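Local coordinates for 2-hydroxyisobutanoyl-CoA mutase large subunit (Aquincola tertiaricarbonis, PDB 4R3U), which forms, with the small cobalamin-binding subunit HcmB, the mutase that interconverts 2-hydroxyisobutyryl-CoA and (S)-3-hydroxybutyryl-CoA, contributing the substrate-binding part, at residues S229-A241 / V531-I544. Sequence-based numbering, arbitrary orientation.
Sequences SVRIVRDIITYSA and VAKDESQNLMPLTI
Arg231 reaches from helix 226-243 into the loop before helix 540-549: NH1 donates to Ala532 O (2.9 Å) and NH2 to Val531 O (3.1 Å), backbone carbonyls of helix 518-532, and weakly to Asp534 O and Gln537 O. Leu539 CD1 and Glu535 CA cover opposite guanidinium faces. With CG anti to the backbone N (chi1 172°), the chain heads for the loop. Arg231 NE forms a salt bridge with Asp235 OD2 (2.9 Å), which accepts from Leu539 N (2.8 Å) on the opposite carboxylate face. Asn538 ND2 donates to Asp235 O (3.0 Å) in the carbonyl plane; Asn538 OD1 caps Met540 N (2.9 Å). Buried Tyr239 packs tightly, CG on Met540 CB (3.6 Å) and CZ on Ile544 CD1 (3.6 Å), beside helix 183-196 of the TIM-barrel-type domain. By contrast, the solvent side is loose: exposed Glu535 is poorly ordered, its OE2 weakly bonded to a water that accepts from Arg231 NH1, yet Arg234 NH1 and NH2 both grip Glu535 O. Replacing Arg231 with a leucine would probably leave the Val531 and Ala532 carbonyls without these donors and Asp235 short of a partner. Charge pairing within helix 226-243 probably orients the arginines and Asp235 to grip mainly loop backbone.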
loop_
_atom_site.group_PDB
_atom_site.type_symbol
_atom_site.label_atom_id
_atom_site.label_comp_id
_atom_site.label_asym_id
_atom_site.label_seq_id
_atom_site.Cartn_x
_atom_site.Cartn_y
_atom_site.Cartn_z
ATOM N N SER A 229 -17.477 -2.188 -37.973
ATOM C CA SER A 229 -16.706 -1.686 -36.832
ATOM C C SER A 229 -15.385 -2.450 -36.608
ATOM O O SER A 229 -14.404 -1.866 -36.114
ATOM C CB SER A 229 -17.541 -1.734 -35.568
ATOM O OG SER A 229 -18.650 -0.872 -35.689
ATOM N N VAL A 230 -15.375 -3.763 -36.946
ATOM C CA VAL A 230 -14.187 -4.617 -36.813
ATOM C C VAL A 230 -13.234 -4.277 -37.959
ATOM O O VAL A 230 -12.003 -4.180 -37.756
ATOM C CB VAL A 230 -14.564 -6.115 -36.692
ATOM C CG1 VAL A 230 -13.344 -7.026 -36.849
ATOM C CG2 VAL A 230 -15.259 -6.376 -35.356
ATOM N N ARG A 231 -13.821 -4.005 -39.139
ATOM C CA ARG A 231 -13.079 -3.590 -40.325
ATOM C C ARG A 231 -12.301 -2.260 -40.027
ATOM O O ARG A 231 -11.174 -2.092 -40.494
ATOM C CB ARG A 231 -14.055 -3.469 -41.528
ATOM C CG ARG A 231 -13.468 -2.851 -42.792
ATOM C CD ARG A 231 -13.675 -1.350 -42.834
ATOM N NE ARG A 231 -12.966 -0.735 -43.959
ATOM C CZ ARG A 231 -13.496 -0.517 -45.160
ATOM N NH1 ARG A 231 -14.756 -0.860 -45.412
ATOM N NH2 ARG A 231 -12.776 0.053 -46.113
ATOM N N ILE A 232 -12.891 -1.343 -39.231
ATOM C CA ILE A 232 -12.216 -0.102 -38.866
ATOM C C ILE A 232 -10.987 -0.448 -38.007
ATOM O O ILE A 232 -9.881 0.009 -38.334
ATOM C CB ILE A 232 -13.156 0.965 -38.219
ATOM C CG1 ILE A 232 -14.231 1.452 -39.196
ATOM C CG2 ILE A 232 -12.345 2.170 -37.728
ATOM C CD1 ILE A 232 -15.489 1.969 -38.531
ATOM N N VAL A 233 -11.163 -1.303 -36.958
ATOM C CA VAL A 233 -10.056 -1.765 -36.105
ATOM C C VAL A 233 -8.939 -2.357 -36.979
ATOM O O VAL A 233 -7.761 -2.045 -36.799
ATOM C CB VAL A 233 -10.523 -2.747 -35.003
ATOM C CG1 VAL A 233 -9.365 -3.137 -34.094
ATOM C CG2 VAL A 233 -11.651 -2.128 -34.176
ATOM N N ARG A 234 -9.335 -3.155 -37.968
ATOM C CA ARG A 234 -8.435 -3.795 -38.923
ATOM C C ARG A 234 -7.689 -2.720 -39.708
ATOM O O ARG A 234 -6.467 -2.763 -39.778
ATOM C CB ARG A 234 -9.267 -4.704 -39.831
ATOM C CG ARG A 234 -8.503 -5.618 -40.757
ATOM C CD ARG A 234 -9.329 -5.851 -42.011
ATOM N NE ARG A 234 -9.527 -4.605 -42.755
ATOM C CZ ARG A 234 -10.203 -4.494 -43.891
ATOM N NH1 ARG A 234 -10.325 -3.318 -44.483
ATOM N NH2 ARG A 234 -10.767 -5.556 -44.441
ATOM N N ASP A 235 -8.403 -1.724 -40.244
ATOM C CA ASP A 235 -7.777 -0.599 -40.959
ATOM C C ASP A 235 -6.812 0.203 -40.067
ATOM O O ASP A 235 -5.765 0.659 -40.532
ATOM C CB ASP A 235 -8.840 0.331 -41.541
ATOM C CG ASP A 235 -9.621 -0.228 -42.695
ATOM O OD1 ASP A 235 -9.460 -1.426 -43.003
ATOM O OD2 ASP A 235 -10.423 0.518 -43.269
ATOM N N ILE A 236 -7.162 0.357 -38.790
ATOM C CA ILE A 236 -6.282 1.045 -37.845
ATOM C C ILE A 236 -5.004 0.220 -37.715
ATOM O O ILE A 236 -3.908 0.768 -37.843
ATOM C CB ILE A 236 -6.960 1.321 -36.472
ATOM C CG1 ILE A 236 -8.113 2.330 -36.613
ATOM C CG2 ILE A 236 -5.935 1.787 -35.440
ATOM C CD1 ILE A 236 -9.094 2.345 -35.359
ATOM N N ILE A 237 -5.160 -1.099 -37.522
ATOM C CA ILE A 237 -4.051 -2.043 -37.352
ATOM C C ILE A 237 -3.149 -2.111 -38.553
ATOM O O ILE A 237 -1.951 -1.887 -38.382
ATOM C CB ILE A 237 -4.509 -3.428 -36.810
ATOM C CG1 ILE A 237 -4.905 -3.304 -35.314
ATOM C CG2 ILE A 237 -3.432 -4.518 -37.023
ATOM C CD1 ILE A 237 -5.802 -4.427 -34.795
ATOM N N THR A 238 -3.711 -2.361 -39.765
ATOM C CA THR A 238 -2.939 -2.441 -41.026
ATOM C C THR A 238 -2.238 -1.133 -41.394
ATOM O O THR A 238 -1.096 -1.180 -41.838
ATOM C CB THR A 238 -3.776 -2.975 -42.177
ATOM O OG1 THR A 238 -4.856 -2.073 -42.435
ATOM C CG2 THR A 238 -4.310 -4.373 -41.904
ATOM N N TYR A 239 -2.912 0.027 -41.216
ATOM C CA TYR A 239 -2.332 1.340 -41.514
ATOM C C TYR A 239 -1.088 1.585 -40.619
ATOM O O TYR A 239 -0.014 1.934 -41.134
ATOM C CB TYR A 239 -3.375 2.485 -41.351
ATOM C CG TYR A 239 -2.752 3.867 -41.425
ATOM C CD1 TYR A 239 -2.499 4.473 -42.651
ATOM C CD2 TYR A 239 -2.318 4.523 -40.271
ATOM C CE1 TYR A 239 -1.842 5.702 -42.729
ATOM C CE2 TYR A 239 -1.639 5.741 -40.340
ATOM C CZ TYR A 239 -1.425 6.339 -41.570
ATOM O OH TYR A 239 -0.779 7.553 -41.647
ATOM N N SER A 240 -1.269 1.448 -39.288
ATOM C CA SER A 240 -0.216 1.629 -38.289
ATOM C C SER A 240 1.002 0.746 -38.545
ATOM O O SER A 240 2.125 1.226 -38.407
ATOM C CB SER A 240 -0.751 1.360 -36.889
ATOM O OG SER A 240 -1.618 2.401 -36.487
ATOM N N ALA A 241 0.781 -0.537 -38.922
ATOM C CA ALA A 241 1.845 -1.503 -39.203
ATOM C C ALA A 241 2.729 -1.028 -40.348
ATOM O O ALA A 241 3.955 -1.142 -40.271
ATOM C CB ALA A 241 1.252 -2.861 -39.529
ATOM N N VAL A 531 -14.764 4.215 -50.475
ATOM C CA VAL A 531 -13.666 3.508 -49.823
ATOM C C VAL A 531 -14.273 2.537 -48.806
ATOM O O VAL A 531 -13.816 1.393 -48.728
ATOM C CB VAL A 531 -12.671 4.493 -49.155
ATOM C CG1 VAL A 531 -11.639 3.766 -48.298
ATOM C CG2 VAL A 531 -11.985 5.368 -50.198
ATOM N N ALA A 532 -15.316 2.984 -48.046
ATOM C CA ALA A 532 -16.007 2.158 -47.048
ATOM C C ALA A 532 -16.790 1.026 -47.719
ATOM O O ALA A 532 -16.862 -0.066 -47.166
ATOM C CB ALA A 532 -16.923 3.009 -46.193
ATOM N N LYS A 533 -17.328 1.268 -48.942
ATOM C CA LYS A 533 -18.075 0.266 -49.717
ATOM C C LYS A 533 -17.178 -0.887 -50.196
ATOM O O LYS A 533 -17.689 -1.957 -50.534
ATOM C CB LYS A 533 -18.841 0.910 -50.882
ATOM C CG LYS A 533 -20.196 1.477 -50.495
ATOM C CD LYS A 533 -20.955 1.866 -51.757
ATOM C CE LYS A 533 -22.320 2.457 -51.501
ATOM N NZ LYS A 533 -23.331 1.412 -51.191
ATOM N N ASP A 534 -15.850 -0.671 -50.214
ATOM C CA ASP A 534 -14.890 -1.703 -50.596
ATOM C C ASP A 534 -14.216 -2.179 -49.308
ATOM O O ASP A 534 -13.390 -1.450 -48.749
ATOM C CB ASP A 534 -13.861 -1.142 -51.592
ATOM C CG ASP A 534 -12.907 -2.159 -52.204
ATOM O OD1 ASP A 534 -12.850 -3.303 -51.700
ATOM O OD2 ASP A 534 -12.212 -1.807 -53.188
ATOM N N GLU A 535 -14.596 -3.398 -48.824
ATOM C CA GLU A 535 -14.091 -4.011 -47.580
ATOM C C GLU A 535 -12.568 -4.240 -47.576
ATOM O O GLU A 535 -11.969 -4.328 -46.507
ATOM C CB GLU A 535 -14.812 -5.347 -47.259
ATOM C CG GLU A 535 -16.333 -5.356 -47.148
ATOM C CD GLU A 535 -16.950 -4.737 -45.911
ATOM O OE1 GLU A 535 -16.545 -5.112 -44.785
ATOM O OE2 GLU A 535 -17.710 -3.755 -46.067
ATOM N N SER A 536 -11.949 -4.313 -48.752
ATOM C CA SER A 536 -10.509 -4.534 -48.918
ATOM C C SER A 536 -9.651 -3.249 -48.784
ATOM O O SER A 536 -8.454 -3.337 -48.463
ATOM C CB SER A 536 -10.225 -5.246 -50.239
ATOM O OG SER A 536 -10.415 -4.374 -51.339
ATOM N N GLN A 537 -10.260 -2.073 -49.041
ATOM C CA GLN A 537 -9.593 -0.770 -48.965
ATOM C C GLN A 537 -9.450 -0.273 -47.529
ATOM O O GLN A 537 -10.259 -0.638 -46.684
ATOM C CB GLN A 537 -10.351 0.259 -49.810
ATOM C CG GLN A 537 -9.968 0.231 -51.295
ATOM C CD GLN A 537 -10.689 1.313 -52.049
ATOM O OE1 GLN A 537 -10.594 2.500 -51.722
ATOM N NE2 GLN A 537 -11.435 0.927 -53.077
ATOM N N ASN A 538 -8.424 0.555 -47.245
ATOM C CA ASN A 538 -8.199 1.116 -45.910
ATOM C C ASN A 538 -8.806 2.535 -45.807
ATOM O O ASN A 538 -8.636 3.360 -46.715
ATOM C CB ASN A 538 -6.716 1.098 -45.539
ATOM C CG ASN A 538 -6.433 1.274 -44.059
ATOM O OD1 ASN A 538 -6.852 2.246 -43.429
ATOM N ND2 ASN A 538 -5.690 0.358 -43.469
ATOM N N LEU A 539 -9.534 2.800 -44.702
ATOM C CA LEU A 539 -10.219 4.072 -44.441
ATOM C C LEU A 539 -9.297 5.175 -43.969
ATOM O O LEU A 539 -9.658 6.344 -44.065
ATOM C CB LEU A 539 -11.336 3.884 -43.401
ATOM C CG LEU A 539 -12.592 3.153 -43.861
ATOM C CD1 LEU A 539 -13.450 2.786 -42.681
ATOM C CD2 LEU A 539 -13.391 3.976 -44.821
ATOM N N MET A 540 -8.128 4.808 -43.427
ATOM C CA MET A 540 -7.164 5.749 -42.851
ATOM C C MET A 540 -6.648 6.888 -43.730
ATOM O O MET A 540 -6.793 8.036 -43.306
ATOM C CB MET A 540 -6.042 5.039 -42.089
ATOM C CG MET A 540 -6.511 4.409 -40.780
ATOM S SD MET A 540 -7.233 5.577 -39.609
ATOM C CE MET A 540 -5.880 6.747 -39.401
ATOM N N PRO A 541 -6.072 6.632 -44.934
ATOM C CA PRO A 541 -5.559 7.748 -45.758
ATOM C C PRO A 541 -6.520 8.906 -46.017
ATOM O O PRO A 541 -6.123 10.065 -45.877
ATOM C CB PRO A 541 -5.132 7.063 -47.055
ATOM C CG PRO A 541 -4.852 5.684 -46.674
ATOM C CD PRO A 541 -5.813 5.332 -45.598
ATOM N N LEU A 542 -7.774 8.593 -46.385
ATOM C CA LEU A 542 -8.791 9.600 -46.683
ATOM C C LEU A 542 -9.320 10.319 -45.461
ATOM O O LEU A 542 -9.659 11.492 -45.585
ATOM C CB LEU A 542 -9.921 9.016 -47.551
ATOM C CG LEU A 542 -10.836 9.974 -48.292
ATOM C CD1 LEU A 542 -10.060 11.031 -49.043
ATOM C CD2 LEU A 542 -11.677 9.217 -49.236
ATOM N N THR A 543 -9.404 9.631 -44.292
ATOM C CA THR A 543 -9.831 10.236 -43.026
ATOM C C THR A 543 -8.752 11.273 -42.601
ATOM O O THR A 543 -9.112 12.332 -42.073
ATOM C CB THR A 543 -10.104 9.187 -41.937
ATOM O OG1 THR A 543 -10.894 8.125 -42.459
ATOM C CG2 THR A 543 -10.812 9.775 -40.719
ATOM N N ILE A 544 -7.445 10.986 -42.875
ATOM C CA ILE A 544 -6.333 11.923 -42.623
ATOM C C ILE A 544 -6.546 13.199 -43.481
ATOM O O ILE A 544 -6.462 14.306 -42.943
ATOM C CB ILE A 544 -4.897 11.296 -42.775
ATOM C CG1 ILE A 544 -4.687 10.103 -41.814
ATOM C CG2 ILE A 544 -3.796 12.343 -42.524
ATOM C CD1 ILE A 544 -3.590 9.117 -42.238
HETATM O O HOH W 1 -16.717 -2.294 -43.634
#